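Local coordinates for protein pyridoxine 4-oxidase (Mesorhizobium loti, PDB 4HA6) that oxidises pyridoxine at its 4-hydroxymethyl group with FAD as cofactor, as a member of the GMC oxidoreductase family, at residues L29-G34 with R229-V234; D59-A64 with G70-W75; G91-H96 with E315-M320. All coordinates share one frame; numbering follows the deposited sequence.

Interaction 1: L29-G34 with R229-V234. With FAD (flavin-adenine dinucleotide), chain B.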
loop_
_atom_site.group_PDB
_atom_site.type_symbol
_atom_site.label_atom_id
_atom_site.label_comp_id
_atom_site.label_asym_id
_atom_site.label_seq_id
_atom_site.Cartn_x
_atom_site.Cartn_y
_atom_site.Cartn_z
ATOM N N LEU A 29 -12.445 10.752 -18.478
ATOM C CA LEU A 29 -12.808 9.347 -18.673
ATOM C C LEU A 29 -11.988 8.463 -17.727
ATOM O O LEU A 29 -10.754 8.559 -17.681
ATOM C CB LEU A 29 -12.578 8.929 -20.130
ATOM C CG LEU A 29 -12.596 7.432 -20.450
ATOM C CD1 LEU A 29 -13.991 6.860 -20.214
ATOM C CD2 LEU A 29 -12.128 7.194 -21.895
ATOM N N LEU A 30 -12.673 7.604 -16.975
ATOM C CA LEU A 30 -11.999 6.655 -16.089
ATOM C C LEU A 30 -12.104 5.247 -16.672
ATOM O O LEU A 30 -13.211 4.776 -16.955
ATOM C CB LEU A 30 -12.624 6.703 -14.684
ATOM C CG LEU A 30 -12.066 5.729 -13.646
ATOM C CD1 LEU A 30 -10.568 5.918 -13.502
ATOM C CD2 LEU A 30 -12.767 5.875 -12.301
ATOM N N ILE A 31 -10.964 4.583 -16.871
ATOM C CA ILE A 31 -10.963 3.228 -17.456
ATOM C C ILE A 31 -10.490 2.192 -16.438
ATOM O O ILE A 31 -9.324 2.211 -16.027
ATOM C CB ILE A 31 -10.084 3.139 -18.728
ATOM C CG1 ILE A 31 -10.466 4.238 -19.723
ATOM C CG2 ILE A 31 -10.182 1.751 -19.376
ATOM C CD1 ILE A 31 -9.630 4.228 -20.994
ATOM N N GLU A 32 -11.398 1.300 -16.036
ATOM C CA GLU A 32 -11.109 0.298 -15.007
ATOM C C GLU A 32 -11.192 -1.122 -15.554
ATOM O O GLU A 32 -12.171 -1.490 -16.205
ATOM C CB GLU A 32 -12.069 0.449 -13.808
ATOM C CG GLU A 32 -12.073 -0.738 -12.840
ATOM C CD GLU A 32 -10.697 -1.044 -12.262
ATOM O OE1 GLU A 32 -9.898 -0.085 -12.082
ATOM O OE2 GLU A 32 -10.414 -2.240 -11.983
ATOM N N ALA A 33 -10.172 -1.924 -15.273
ATOM C CA ALA A 33 -10.134 -3.306 -15.739
ATOM C C ALA A 33 -11.235 -4.167 -15.093
ATOM O O ALA A 33 -11.775 -5.085 -15.718
ATOM C CB ALA A 33 -8.753 -3.908 -15.470
ATOM N N GLY A 34 -11.567 -3.878 -13.841
ATOM C CA GLY A 34 -12.524 -4.708 -13.127
ATOM C C GLY A 34 -13.972 -4.267 -13.296
ATOM O O GLY A 34 -14.273 -3.356 -14.079
ATOM N N ARG A 229 -0.853 9.703 -27.974
ATOM C CA ARG A 229 -1.924 10.182 -28.844
ATOM C C ARG A 229 -3.232 9.461 -28.555
ATOM O O ARG A 229 -4.313 10.072 -28.548
ATOM C CB ARG A 229 -1.517 10.030 -30.313
ATOM C CG ARG A 229 -2.619 10.338 -31.320
ATOM C CD ARG A 229 -2.120 10.101 -32.738
ATOM N NE ARG A 229 -3.135 10.331 -33.769
ATOM C CZ ARG A 229 -3.736 9.361 -34.456
ATOM N NH1 ARG A 229 -3.435 8.091 -34.213
ATOM N NH2 ARG A 229 -4.639 9.655 -35.384
ATOM N N SER A 230 -3.136 8.162 -28.297
ATOM C CA SER A 230 -4.321 7.372 -28.002
ATOM C C SER A 230 -3.996 6.188 -27.101
ATOM O O SER A 230 -2.826 5.893 -26.840
ATOM C CB SER A 230 -4.957 6.869 -29.300
ATOM O OG SER A 230 -4.108 5.935 -29.947
ATOM N N LEU A 231 -5.050 5.514 -26.640
ATOM C CA LEU A 231 -4.942 4.310 -25.821
ATOM C C LEU A 231 -5.702 3.186 -26.493
ATOM O O LEU A 231 -6.818 3.397 -26.973
ATOM C CB LEU A 231 -5.571 4.524 -24.440
ATOM C CG LEU A 231 -5.147 5.689 -23.560
ATOM C CD1 LEU A 231 -5.878 6.954 -23.987
ATOM C CD2 LEU A 231 -5.447 5.355 -22.118
ATOM N N GLU A 232 -5.116 1.993 -26.511
ATOM C CA GLU A 232 -5.816 0.808 -26.994
ATOM C C GLU A 232 -6.489 0.157 -25.806
ATOM O O GLU A 232 -5.821 -0.232 -24.831
ATOM C CB GLU A 232 -4.839 -0.177 -27.652
ATOM C CG GLU A 232 -5.495 -1.463 -28.137
ATOM C CD GLU A 232 -4.481 -2.509 -28.587
ATOM O OE1 GLU A 232 -3.434 -2.654 -27.917
ATOM O OE2 GLU A 232 -4.734 -3.186 -29.609
ATOM N N VAL A 233 -7.809 0.052 -25.869
ATOM C CA VAL A 233 -8.564 -0.519 -24.758
ATOM C C VAL A 233 -9.181 -1.853 -25.157
ATOM O O VAL A 233 -9.803 -1.970 -26.212
ATOM C CB VAL A 233 -9.637 0.443 -24.256
ATOM C CG1 VAL A 233 -10.382 -0.172 -23.076
ATOM C CG2 VAL A 233 -8.988 1.751 -23.848
ATOM N N VAL A 234 -8.982 -2.855 -24.313
ATOM C CA VAL A 234 -9.458 -4.204 -24.566
ATOM C C VAL A 234 -10.598 -4.547 -23.600
ATOM O O VAL A 234 -10.423 -4.564 -22.369
ATOM C CB VAL A 234 -8.315 -5.215 -24.406
ATOM C CG1 VAL A 234 -8.825 -6.623 -24.629
ATOM C CG2 VAL A 234 -7.167 -4.882 -25.385
HETATM P PA FAD B . -4.743 0.194 -6.771
HETATM O O1A FAD B . -5.648 0.746 -5.678
HETATM O O2A FAD B . -4.306 -1.241 -6.687
HETATM O O5B FAD B . -5.501 0.448 -8.178
HETATM C C5B FAD B . -5.108 -0.123 -9.422
HETATM C C4B FAD B . -6.382 -0.188 -10.252
HETATM O O4B FAD B . -6.109 -0.129 -11.656
HETATM C C3B FAD B . -7.122 -1.497 -10.005
HETATM O O3B FAD B . -8.506 -1.156 -9.823
HETATM C C2B FAD B . -6.908 -2.310 -11.279
HETATM O O2B FAD B . -8.023 -3.181 -11.543
HETATM C C1B FAD B . -6.748 -1.224 -12.339
HETATM N N9A FAD B . -5.884 -1.590 -13.500
HETATM C C8A FAD B . -4.694 -2.229 -13.456
HETATM N N7A FAD B . -4.184 -2.369 -14.709
HETATM C C5A FAD B . -5.050 -1.807 -15.585
HETATM C C6A FAD B . -5.113 -1.608 -17.057
HETATM N N6A FAD B . -4.105 -2.048 -17.876
HETATM N N1A FAD B . -6.206 -0.966 -17.561
HETATM C C2A FAD B . -7.199 -0.516 -16.766
HETATM N N3A FAD B . -7.191 -0.666 -15.422
HETATM C C4A FAD B . -6.165 -1.292 -14.779
HETATM N N1 FAD B . -2.823 0.106 2.758
HETATM C C2 FAD B . -3.026 0.785 3.902
HETATM O O2 FAD B . -2.587 1.953 3.988
HETATM N N3 FAD B . -3.656 0.245 4.963
HETATM C C4 FAD B . -4.147 -1.007 4.945
HETATM O O4 FAD B . -4.722 -1.503 5.949
HETATM C C4X FAD B . -3.963 -1.816 3.719
HETATM N N5 FAD B . -4.408 -3.086 3.621
HETATM C C5X FAD B . -4.242 -3.798 2.478
HETATM C C6 FAD B . -4.715 -5.105 2.385
HETATM C C7 FAD B . -4.552 -5.833 1.210
HETATM C C7M FAD B . -5.073 -7.246 1.125
HETATM C C8 FAD B . -3.869 -5.211 0.042
HETATM C C8M FAD B . -3.688 -6.004 -1.225
HETATM C C9 FAD B . -3.393 -3.903 0.122
HETATM C C9A FAD B . -3.555 -3.184 1.307
HETATM N N10 FAD B . -3.075 -1.866 1.402
HETATM C C10 FAD B . -3.264 -1.159 2.599
HETATM C "C1'" FAD B . -2.384 -1.247 0.265
HETATM C "C2'" FAD B . -3.240 -0.224 -0.465
HETATM O "O2'" FAD B . -4.558 -0.750 -0.685
HETATM C "C3'" FAD B . -2.547 0.064 -1.798
HETATM O "O3'" FAD B . -1.178 0.411 -1.532
HETATM C "C4'" FAD B . -3.235 1.189 -2.552
HETATM O "O4'" FAD B . -4.613 0.823 -2.739
HETATM C "C5'" FAD B . -2.553 1.460 -3.898
HETATM O "O5'" FAD B . -3.466 2.183 -4.720
HETATM P P FAD B . -3.088 2.485 -6.247
HETATM O O1P FAD B . -3.994 3.571 -6.811
HETATM O O2P FAD B . -1.585 2.635 -6.374
HETATM O O3P FAD B . -3.422 1.084 -6.953
#
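Ile31 and Val233 mark the closest approach of the two backbones, with 8.6 Å between their CA atoms and no hydrogen bond across. That spacing, without a bond, fits strands of two different sheets packed through side chains. The touching side chains are few and wholly apolar. Ile31 reaches over with its extended branch, which chi2 of 179° straightens, so that CD1 comes 3.8 Å from Val233 CG2; Leu231 CD2 is a looser neighbour, 4.5 Å from Ile31 CD1.

One residue further on, Glu32 turns to the cofactor instead. A bend at chi2 (57°) brings its carboxylate up to the adenosine ribose, where both hydroxyls are held: FAD O3B donates to Glu32 OE1 at 2.9 Å and FAD O2B to Glu32 OE2 at 2.6 Å. Gly34 N also bonds to Glu32 OE2, at 2.7 Å, entering on the anti side and 33° out of the carboxylate plane, while Gly9 N binds Glu32 OE1, so backbone amides help fix the group's rotation. An alanine at Glu32 would remove the carboxylate, which is likely to leave the ribose hydroxyls and the Gly34 amide without their acceptor. An acidic residue just after the second strand is the usual ribose-gripping element of a Rossmann-type dinucleotide fold.

Strand 28-31 lies between strands 4-7 and 210-213 of the parallel sheet, and strand 227-235 is the middle one of a three-stranded antiparallel sheet. Val218 of strand 217-224 also touches Ile31, Val242 of strand 238-243 touches Val233, and Leu231 reaches Val5 and Val7 of strand 4-7.

Interaction 2: D59-A64 with G70-W75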
loop_
_atom_site.group_PDB
_atom_site.type_symbol
_atom_site.label_atom_id
_atom_site.label_comp_id
_atom_site.label_asym_id
_atom_site.label_seq_id
_atom_site.Cartn_x
_atom_site.Cartn_y
_atom_site.Cartn_z
ATOM N N ASP A 59 -4.158 -11.547 -7.834
ATOM C CA ASP A 59 -3.432 -12.708 -7.314
ATOM C C ASP A 59 -2.116 -13.010 -8.059
ATOM O O ASP A 59 -1.961 -14.077 -8.641
ATOM C CB ASP A 59 -4.352 -13.937 -7.303
ATOM C CG ASP A 59 -3.801 -15.068 -6.469
ATOM O OD1 ASP A 59 -3.078 -14.787 -5.491
ATOM O OD2 ASP A 59 -4.091 -16.238 -6.786
ATOM N N TYR A 60 -1.175 -12.067 -8.032
ATOM C CA TYR A 60 0.129 -12.253 -8.674
ATOM C C TYR A 60 0.974 -13.220 -7.863
ATOM O O TYR A 60 0.773 -13.363 -6.659
ATOM C CB TYR A 60 0.893 -10.925 -8.755
ATOM C CG TYR A 60 0.169 -9.833 -9.489
ATOM C CD1 TYR A 60 0.273 -9.719 -10.877
ATOM C CD2 TYR A 60 -0.608 -8.900 -8.802
ATOM C CE1 TYR A 60 -0.391 -8.714 -11.565
ATOM C CE2 TYR A 60 -1.264 -7.880 -9.485
ATOM C CZ TYR A 60 -1.153 -7.797 -10.864
ATOM O OH TYR A 60 -1.808 -6.804 -11.564
ATOM N N ARG A 61 1.940 -13.857 -8.514
ATOM C CA ARG A 61 2.840 -14.771 -7.830
ATOM C C ARG A 61 4.281 -14.292 -8.050
ATOM O O ARG A 61 4.710 -14.124 -9.192
ATOM C CB ARG A 61 2.634 -16.186 -8.378
ATOM C CG ARG A 61 3.396 -17.254 -7.634
ATOM C CD ARG A 61 3.414 -18.544 -8.420
ATOM N NE ARG A 61 4.474 -19.448 -7.977
ATOM C CZ ARG A 61 5.742 -19.382 -8.386
ATOM N NH1 ARG A 61 6.124 -18.441 -9.250
ATOM N NH2 ARG A 61 6.634 -20.258 -7.930
ATOM N N THR A 62 5.029 -14.033 -6.976
ATOM C CA THR A 62 6.410 -13.567 -7.162
ATOM C C THR A 62 7.322 -14.731 -7.533
ATOM O O THR A 62 6.965 -15.897 -7.313
ATOM C CB THR A 62 6.993 -12.962 -5.888
ATOM O OG1 THR A 62 7.512 -14.011 -5.073
ATOM C CG2 THR A 62 5.934 -12.143 -5.098
ATOM N N GLU A 63 8.497 -14.426 -8.084
ATOM C CA GLU A 63 9.557 -15.433 -8.178
ATOM C C GLU A 63 9.879 -16.022 -6.800
ATOM O O GLU A 63 9.610 -15.395 -5.771
ATOM C CB GLU A 63 10.825 -14.814 -8.751
ATOM C CG GLU A 63 10.665 -14.263 -10.180
ATOM C CD GLU A 63 10.214 -15.329 -11.163
ATOM O OE1 GLU A 63 9.013 -15.336 -11.539
ATOM O OE2 GLU A 63 11.060 -16.158 -11.555
ATOM N N ALA A 64 10.462 -17.219 -6.778
ATOM C CA ALA A 64 11.033 -17.776 -5.546
ATOM C C ALA A 64 12.022 -16.787 -4.923
ATOM O O ALA A 64 12.828 -16.207 -5.642
ATOM C CB ALA A 64 11.740 -19.103 -5.845
ATOM N N GLY A 70 13.640 -19.557 -0.179
ATOM C CA GLY A 70 13.193 -19.978 -1.498
ATOM C C GLY A 70 11.687 -19.934 -1.725
ATOM O O GLY A 70 11.208 -20.420 -2.757
ATOM N N ARG A 71 10.939 -19.347 -0.785
ATOM C CA ARG A 71 9.483 -19.243 -0.930
ATOM C C ARG A 71 9.075 -18.221 -1.996
ATOM O O ARG A 71 9.672 -17.146 -2.110
ATOM C CB ARG A 71 8.822 -18.904 0.415
ATOM C CG ARG A 71 9.125 -19.924 1.518
ATOM C CD ARG A 71 8.856 -19.383 2.929
ATOM N NE ARG A 71 7.521 -18.799 3.033
ATOM C CZ ARG A 71 7.269 -17.593 3.534
ATOM N NH1 ARG A 71 8.265 -16.846 4.003
ATOM N NH2 ARG A 71 6.024 -17.133 3.574
ATOM N N ALA A 72 8.066 -18.582 -2.783
ATOM C CA ALA A 72 7.409 -17.660 -3.704
ATOM C C ALA A 72 6.201 -17.111 -2.964
ATOM O O ALA A 72 5.639 -17.781 -2.107
ATOM C CB ALA A 72 6.969 -18.396 -4.972
ATOM N N HIS A 73 5.788 -15.899 -3.291
ATOM C CA HIS A 73 4.764 -15.243 -2.504
ATOM C C HIS A 73 3.557 -14.871 -3.358
ATOM O O HIS A 73 3.689 -14.593 -4.552
ATOM C CB HIS A 73 5.344 -13.976 -1.877
ATOM C CG HIS A 73 6.470 -14.236 -0.927
ATOM N ND1 HIS A 73 6.331 -14.112 0.438
ATOM C CD2 HIS A 73 7.755 -14.604 -1.141
ATOM C CE1 HIS A 73 7.479 -14.404 1.025
ATOM N NE2 HIS A 73 8.363 -14.700 0.088
ATOM N N HIS A 74 2.384 -14.849 -2.744
ATOM C CA HIS A 74 1.182 -14.438 -3.459
ATOM C C HIS A 74 0.881 -12.982 -3.158
ATOM O O HIS A 74 0.862 -12.588 -1.995
ATOM C CB HIS A 74 0.004 -15.336 -3.078
ATOM C CG HIS A 74 -0.062 -16.599 -3.876
ATOM N ND1 HIS A 74 -0.997 -16.804 -4.871
ATOM C CD2 HIS A 74 0.702 -17.716 -3.844
ATOM C CE1 HIS A 74 -0.810 -17.994 -5.410
ATOM N NE2 HIS A 74 0.219 -18.568 -4.806
ATOM N N TRP A 75 0.671 -12.180 -4.202
ATOM C CA TRP A 75 0.385 -10.752 -4.036
ATOM C C TRP A 75 -1.037 -10.400 -4.468
ATOM O O TRP A 75 -1.307 -10.207 -5.655
ATOM C CB TRP A 75 1.382 -9.906 -4.837
ATOM C CG TRP A 75 2.732 -9.708 -4.149
ATOM C CD1 TRP A 75 3.226 -10.402 -3.075
ATOM C CD2 TRP A 75 3.728 -8.722 -4.478
ATOM N NE1 TRP A 75 4.473 -9.920 -2.731
ATOM C CE2 TRP A 75 4.803 -8.889 -3.578
ATOM C CE3 TRP A 75 3.816 -7.720 -5.455
ATOM C CZ2 TRP A 75 5.958 -8.090 -3.627
ATOM C CZ3 TRP A 75 4.961 -6.929 -5.505
ATOM C CH2 TRP A 75 6.016 -7.118 -4.596
#
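Tyr60 and Trp75 form an antiparallel hydrogen-bonded pair, Arg61 and His74 the non-hydrogen-bonded pair beside it, and the two segments run 164° apart end to end. In the first pair the bonds are unequal: Trp75 N meets Tyr60 O at 2.7 Å almost straight, whereas Tyr60 N reaches Trp75 O at 3.0 Å from above the carbonyl plane.

Past the Arg61-His74 pair, Thr62 takes over with both backbone and side chain. Its N bonds to His73 O in the carbonyl plane, and OG1, placed between the backbone N and the carbonyl carbon (chi1 84°), accepts from His73 N at 3.1 Å while donating to Glu63 O at 2.6 Å. The hydroxyl is thus gripped twice. The same torsion sends the methyl the other way, over one face of the Trp75 indole: Thr62 CG2 stands 3.7 Å from the centroid of the five-membered ring, a CH-pi contact close to the ring normal.

Arg61 and His74 share the other side of the strand pair. Asp59 OD1 accepts from His74 ND1 at 3.0 Å, on the syn side of the carboxylate; the bond is practically straight, and the acceptor lies in the imidazole plane although the two planes differ by 28°. The Arg61 guanidinium presents one face to Ala72, whose CB is 3.5 Å from Arg61 NH2.

Tyr60 OH finds its partner outside, in Glu255, and His73 NE2 in Thr68. Strands 60-61 and 74-75 make a two-stranded beta hairpin, continued by an irregular stretch that still pairs through Thr62 and His73; the Tyr60 ring meets that of Trp58, an FAD-binding residue, with the planes nearly parallel.

Interaction 3: G91-H96 with E315-M320; sequences GYMRGH and ESMAYM. With FAD (flavin-adenine dinucleotide), chain B.
Met93 meets Met317 and Tyr319 where a flavin-binding loop of the GMC oxidoreductase fold faces the antiparallel sheet of what is probably the substrate-binding domain. The 91-96 segment has no regular structure and leads into helix 97-107, whereas 315-320 belongs to strand 314-320. No hydrogen bond joins the two; the evidence for the contact is the small, buried meeting of three side chains.

The methyl end of Met93 does most of the touching. Its chain bends at chi2 (75°), which lets CE reach both partners on the strand, lying 3.8 Å from Met317 CG and equally 3.8 Å from Tyr319 OH. Met317 CG and Tyr319 OH are themselves 3.6 Å apart, so the methyl rests against the junction of two neighbouring side chains. The Met93 and Met317 chains cross at about a right angle; Tyr319 comes in at a slant, with its hydroxyl OH also 4.2 Å from Met93 CG. Met317 and Tyr319, two apart on the strand, both direct their CB toward the loop, as expected for alternate residues of a strand.

The cluster borders the pyridoxamine pocket, probably the active site: the nearest atoms of the Met93 side chain and the bound pyridoxamine are about 4 Å apart, and Pro488, which lines that pocket, touches both Met93 and Tyr319. On the far side of the strand, Ser316 packs on helix 152-163.

At the start of the loop, Gly91 holds the flavin with both of its backbone polar atoms. FAD N3 donates to Gly91 O at 2.8 Å, and Gly91 N donates to FAD O4 at 2.7 Å with an N-H...O angle of 150°; a CB on Gly91 would come within about 3.2 Å of FAD O4.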
loop_
_atom_site.group_PDB
_atom_site.type_symbol
_atom_site.label_atom_id
_atom_site.label_comp_id
_atom_site.label_asym_id
_atom_site.label_seq_id
_atom_site.Cartn_x
_atom_site.Cartn_y
_atom_site.Cartn_z
ATOM N N GLY A 91 -6.362 0.060 7.424
ATOM C CA GLY A 91 -5.544 0.859 8.318
ATOM C C GLY A 91 -5.218 2.173 7.645
ATOM O O GLY A 91 -4.953 2.195 6.429
ATOM N N TYR A 92 -5.254 3.264 8.411
ATOM C CA TYR A 92 -4.878 4.584 7.893
ATOM C C TYR A 92 -3.655 5.121 8.646
ATOM O O TYR A 92 -3.753 5.501 9.825
ATOM C CB TYR A 92 -6.042 5.566 8.021
ATOM C CG TYR A 92 -5.793 6.912 7.368
ATOM C CD1 TYR A 92 -5.958 7.086 5.992
ATOM C CD2 TYR A 92 -5.397 8.009 8.129
ATOM C CE1 TYR A 92 -5.738 8.328 5.390
ATOM C CE2 TYR A 92 -5.174 9.255 7.539
ATOM C CZ TYR A 92 -5.339 9.403 6.176
ATOM O OH TYR A 92 -5.104 10.636 5.613
ATOM N N MET A 93 -2.509 5.136 7.966
ATOM C CA MET A 93 -1.262 5.641 8.535
ATOM C C MET A 93 -0.635 6.604 7.533
ATOM O O MET A 93 -0.222 6.174 6.458
ATOM C CB MET A 93 -0.272 4.481 8.768
ATOM C CG MET A 93 -0.579 3.567 9.957
ATOM S SD MET A 93 -1.943 2.395 9.702
ATOM C CE MET A 93 -1.452 1.133 10.892
ATOM N N ARG A 94 -0.548 7.891 7.867
ATOM C CA ARG A 94 0.085 8.851 6.957
ATOM C C ARG A 94 1.535 8.463 6.671
ATOM O O ARG A 94 1.999 8.516 5.533
ATOM C CB ARG A 94 0.078 10.264 7.553
ATOM C CG ARG A 94 -1.280 10.907 7.718
ATOM C CD ARG A 94 -1.098 12.246 8.445
ATOM N NE ARG A 94 -2.339 13.017 8.462
ATOM C CZ ARG A 94 -2.472 14.207 9.040
ATOM N NH1 ARG A 94 -1.439 14.774 9.659
ATOM N NH2 ARG A 94 -3.641 14.828 9.006
ATOM N N GLY A 95 2.244 8.050 7.716
ATOM C CA GLY A 95 3.677 7.862 7.619
ATOM C C GLY A 95 4.315 8.843 8.587
ATOM O O GLY A 95 3.603 9.609 9.244
ATOM N N HIS A 96 5.644 8.816 8.683
ATOM C CA HIS A 96 6.390 9.698 9.578
ATOM C C HIS A 96 7.042 10.801 8.756
ATOM O O HIS A 96 7.484 10.543 7.636
ATOM C CB HIS A 96 7.464 8.883 10.298
ATOM C CG HIS A 96 8.275 9.675 11.275
ATOM N ND1 HIS A 96 9.443 10.318 10.925
ATOM C CD2 HIS A 96 8.086 9.928 12.593
ATOM C CE1 HIS A 96 9.945 10.924 11.986
ATOM N NE2 HIS A 96 9.135 10.711 13.009
ATOM N N GLU A 315 -5.267 -5.019 14.960
ATOM C CA GLU A 315 -5.867 -3.837 15.549
ATOM C C GLU A 315 -4.871 -2.780 15.999
ATOM O O GLU A 315 -5.244 -1.613 16.148
ATOM C CB GLU A 315 -6.757 -4.237 16.736
ATOM C CG GLU A 315 -7.790 -5.304 16.410
ATOM C CD GLU A 315 -8.902 -5.380 17.440
ATOM O OE1 GLU A 315 -8.739 -4.810 18.541
ATOM O OE2 GLU A 315 -9.945 -5.999 17.136
ATOM N N SER A 316 -3.617 -3.173 16.217
ATOM C CA SER A 316 -2.644 -2.250 16.811
ATOM C C SER A 316 -1.196 -2.519 16.373
ATOM O O SER A 316 -0.575 -3.491 16.820
ATOM C CB SER A 316 -2.745 -2.317 18.343
ATOM O OG SER A 316 -1.881 -1.380 18.965
ATOM N N MET A 317 -0.672 -1.662 15.495
ATOM C CA MET A 317 0.755 -1.651 15.185
ATOM C C MET A 317 1.459 -0.791 16.201
ATOM O O MET A 317 0.984 0.310 16.515
ATOM C CB MET A 317 1.019 -1.016 13.821
ATOM C CG MET A 317 0.401 -1.727 12.657
ATOM S SD MET A 317 0.899 -3.429 12.722
ATOM C CE MET A 317 -0.699 -4.116 13.177
ATOM N N ALA A 318 2.594 -1.274 16.700
ATOM C CA ALA A 318 3.456 -0.457 17.539
ATOM C C ALA A 318 4.763 -0.232 16.788
ATOM O O ALA A 318 5.572 -1.155 16.667
ATOM C CB ALA A 318 3.724 -1.151 18.865
ATOM N N TYR A 319 4.958 0.982 16.273
ATOM C CA TYR A 319 6.219 1.354 15.634
ATOM C C TYR A 319 7.208 1.831 16.691
ATOM O O TYR A 319 6.808 2.428 17.692
ATOM C CB TYR A 319 5.971 2.455 14.596
ATOM C CG TYR A 319 4.974 2.001 13.569
ATOM C CD1 TYR A 319 5.393 1.267 12.468
ATOM C CD2 TYR A 319 3.613 2.250 13.724
ATOM C CE1 TYR A 319 4.486 0.821 11.519
ATOM C CE2 TYR A 319 2.685 1.799 12.778
ATOM C CZ TYR A 319 3.142 1.074 11.680
ATOM O OH TYR A 319 2.271 0.589 10.720
ATOM N N MET A 320 8.498 1.584 16.467
ATOM C CA MET A 320 9.502 1.935 17.465
ATOM C C MET A 320 10.906 1.932 16.864
ATOM O O MET A 320 11.117 1.536 15.709
ATOM C CB MET A 320 9.421 0.957 18.649
ATOM C CG MET A 320 9.729 -0.500 18.274
ATOM S SD MET A 320 9.174 -1.757 19.473
ATOM C CE MET A 320 7.435 -1.884 19.057
HETATM P PA FAD B . -4.743 0.194 -6.771
HETATM O O1A FAD B . -5.648 0.746 -5.678
HETATM O O2A FAD B . -4.306 -1.241 -6.687
HETATM O O5B FAD B . -5.501 0.448 -8.178
HETATM C C5B FAD B . -5.108 -0.123 -9.422
HETATM C C4B FAD B . -6.382 -0.188 -10.252
HETATM O O4B FAD B . -6.109 -0.129 -11.656
HETATM C C3B FAD B . -7.122 -1.497 -10.005
HETATM O O3B FAD B . -8.506 -1.156 -9.823
HETATM C C2B FAD B . -6.908 -2.310 -11.279
HETATM O O2B FAD B . -8.023 -3.181 -11.543
HETATM C C1B FAD B . -6.748 -1.224 -12.339
HETATM N N9A FAD B . -5.884 -1.590 -13.500
HETATM C C8A FAD B . -4.694 -2.229 -13.456
HETATM N N7A FAD B . -4.184 -2.369 -14.709
HETATM C C5A FAD B . -5.050 -1.807 -15.585
HETATM C C6A FAD B . -5.113 -1.608 -17.057
HETATM N N6A FAD B . -4.105 -2.048 -17.876
HETATM N N1A FAD B . -6.206 -0.966 -17.561
HETATM C C2A FAD B . -7.199 -0.516 -16.766
HETATM N N3A FAD B . -7.191 -0.666 -15.422
HETATM C C4A FAD B . -6.165 -1.292 -14.779
HETATM N N1 FAD B . -2.823 0.106 2.758
HETATM C C2 FAD B . -3.026 0.785 3.902
HETATM O O2 FAD B . -2.587 1.953 3.988
HETATM N N3 FAD B . -3.656 0.245 4.963
HETATM C C4 FAD B . -4.147 -1.007 4.945
HETATM O O4 FAD B . -4.722 -1.503 5.949
HETATM C C4X FAD B . -3.963 -1.816 3.719
HETATM N N5 FAD B . -4.408 -3.086 3.621
HETATM C C5X FAD B . -4.242 -3.798 2.478
HETATM C C6 FAD B . -4.715 -5.105 2.385
HETATM C C7 FAD B . -4.552 -5.833 1.210
HETATM C C7M FAD B . -5.073 -7.246 1.125
HETATM C C8 FAD B . -3.869 -5.211 0.042
HETATM C C8M FAD B . -3.688 -6.004 -1.225
HETATM C C9 FAD B . -3.393 -3.903 0.122
HETATM C C9A FAD B . -3.555 -3.184 1.307
HETATM N N10 FAD B . -3.075 -1.866 1.402
HETATM C C10 FAD B . -3.264 -1.159 2.599
HETATM C "C1'" FAD B . -2.384 -1.247 0.265
HETATM C "C2'" FAD B . -3.240 -0.224 -0.465
HETATM O "O2'" FAD B . -4.558 -0.750 -0.685
HETATM C "C3'" FAD B . -2.547 0.064 -1.798
HETATM O "O3'" FAD B . -1.178 0.411 -1.532
HETATM C "C4'" FAD B . -3.235 1.189 -2.552
HETATM O "O4'" FAD B . -4.613 0.823 -2.739
HETATM C "C5'" FAD B . -2.553 1.460 -3.898
HETATM O "O5'" FAD B . -3.466 2.183 -4.720
HETATM P P FAD B . -3.088 2.485 -6.247
HETATM O O1P FAD B . -3.994 3.571 -6.811
HETATM O O2P FAD B . -1.585 2.635 -6.374
HETATM O O3P FAD B . -3.422 1.084 -6.953
#

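Overall arrangement
Interactions 1 and 3 are buried, with no hydrogen bond between their segments; the first is wholly apolar, the second includes a tyrosine hydroxyl. Each also carries polar groups that hold FAD: in interaction 1 a carboxylate on the ribose, in interaction 3 a backbone pair on the flavin. Their centres are 35 Å apart, on opposite sides of the chain's centre, and the extended cofactor touches both. Interaction 2 is different: partly exposed, local in sequence, and built on backbone bonds between paired strands. Its centre lies 28 Å from that of interaction 1 and 25 Å from that of interaction 3, and it touches neither. Interactions 1 and 3 join separate elements, whereas interaction 2 holds one hairpin together.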